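Local coordinates for catalase (Corynebacterium glutamicum atcc 13032, PDB 4B7H), which breaks down hydrogen peroxide into water and oxygen at a haem iron and is inhibited by nitric oxide, at the interface of chains A and B. Residues are numbered along the deposited sequence; one frame, centred on the assembly and turned at random. Chains: chain A/B, Catalase.

The interface of chains A and B. Residues chain A 14, 316-317; chain B 392.
A:Arg317 and B:Glu392 meet across the subunit boundary in a salt bridge, with the guanidinium nitrogen NH1 of A:Arg317 3.3 Å from the carboxylate oxygen OE1 of B:Glu392. The hydrogen bond within this pair is weak: the angle at the hydrogen is 132°, and the guanidinium and carboxylate planes are turned 50° apart, so the two groups do not pair flat in a two-pronged fashion. NE of A:Arg317 stands 4.2 Å from OE1 of B:Glu392. The packed part lies lower on the arginine, where CD of A:Arg317 is 3.4 Å from OE1 of B:Glu392. The same CD of A:Arg317 lies 3.9 Å from the carboxyl carbon CD of B:Glu392. The glutamate reaches along the A:Arg317 backbone with its CG anti to its own backbone N (chi1 180°) and the chain extended beyond, and CG of B:Glu392 comes to 3.7 Å from the carbonyl O of A:Arg317. The arginine instead bends at chi2, which brings its CD beside the carboxylate before the guanidinium continues past it. The flanks are looser. At one, the thioether SD of A:Met14 rests 3.6 Å from the backbone N of B:Glu392, a light touch that hides little surface. At the other, OE2 of B:Glu392 is 3.8 Å from the carbonyl O of A:Pro316, two acceptor oxygens that lie near each other at a distance too long for a bond. All four residues lie in loops, A:Arg317 shortly before helix 319-324. The patch is a small contact combining a long salt bridge with aliphatic packing in the two-fold interface, repeated with the chains exchanged, and it probably helps to hold neighbouring subunits of the catalase tetramer in register.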
loop_
_atom_site.group_PDB
_atom_site.type_symbol
_atom_site.label_atom_id
_atom_site.label_comp_id
_atom_site.label_asym_id
_atom_site.label_seq_id
_atom_site.Cartn_x
_atom_site.Cartn_y
_atom_site.Cartn_z
ATOM N N MET A 14 -24.500 -0.695 -3.806
ATOM C CA MET A 14 -24.897 0.215 -4.873
ATOM C C MET A 14 -25.721 1.397 -4.360
ATOM O O MET A 14 -26.702 1.221 -3.628
ATOM C CB MET A 14 -25.677 -0.538 -5.948
ATOM C CG MET A 14 -25.977 0.306 -7.175
ATOM S SD MET A 14 -26.585 -0.632 -8.590
ATOM C CE MET A 14 -28.088 -1.335 -7.928
ATOM N N PRO A 316 -22.900 -7.593 -14.390
ATOM C CA PRO A 316 -22.552 -6.799 -13.203
ATOM C C PRO A 316 -23.204 -5.407 -13.233
ATOM O O PRO A 316 -23.497 -4.883 -14.314
ATOM C CB PRO A 316 -21.028 -6.655 -13.311
ATOM C CG PRO A 316 -20.715 -6.860 -14.758
ATOM C CD PRO A 316 -21.742 -7.834 -15.269
ATOM N N ARG A 317 -23.424 -4.824 -12.059
ATOM C CA ARG A 317 -23.870 -3.435 -11.963
ATOM C C ARG A 317 -22.706 -2.476 -12.199
ATOM O O ARG A 317 -22.884 -1.418 -12.798
ATOM C CB ARG A 317 -24.461 -3.147 -10.582
ATOM C CG ARG A 317 -25.498 -4.133 -10.089
ATOM C CD ARG A 317 -26.808 -3.999 -10.813
ATOM N NE ARG A 317 -27.885 -4.702 -10.115
ATOM C CZ ARG A 317 -28.921 -5.263 -10.728
ATOM N NH1 ARG A 317 -29.014 -5.212 -12.050
ATOM N NH2 ARG A 317 -29.858 -5.882 -10.022
ATOM N N GLU B 392 -26.237 1.650 -11.346
ATOM C CA GLU B 392 -25.808 1.001 -12.574
ATOM C C GLU B 392 -25.915 1.909 -13.790
ATOM O O GLU B 392 -26.979 2.467 -14.075
ATOM C CB GLU B 392 -26.641 -0.255 -12.810
ATOM C CG GLU B 392 -26.278 -1.004 -14.076
ATOM C CD GLU B 392 -27.121 -2.244 -14.272
ATOM O OE1 GLU B 392 -28.140 -2.399 -13.560
ATOM O OE2 GLU B 392 -26.767 -3.066 -15.146
#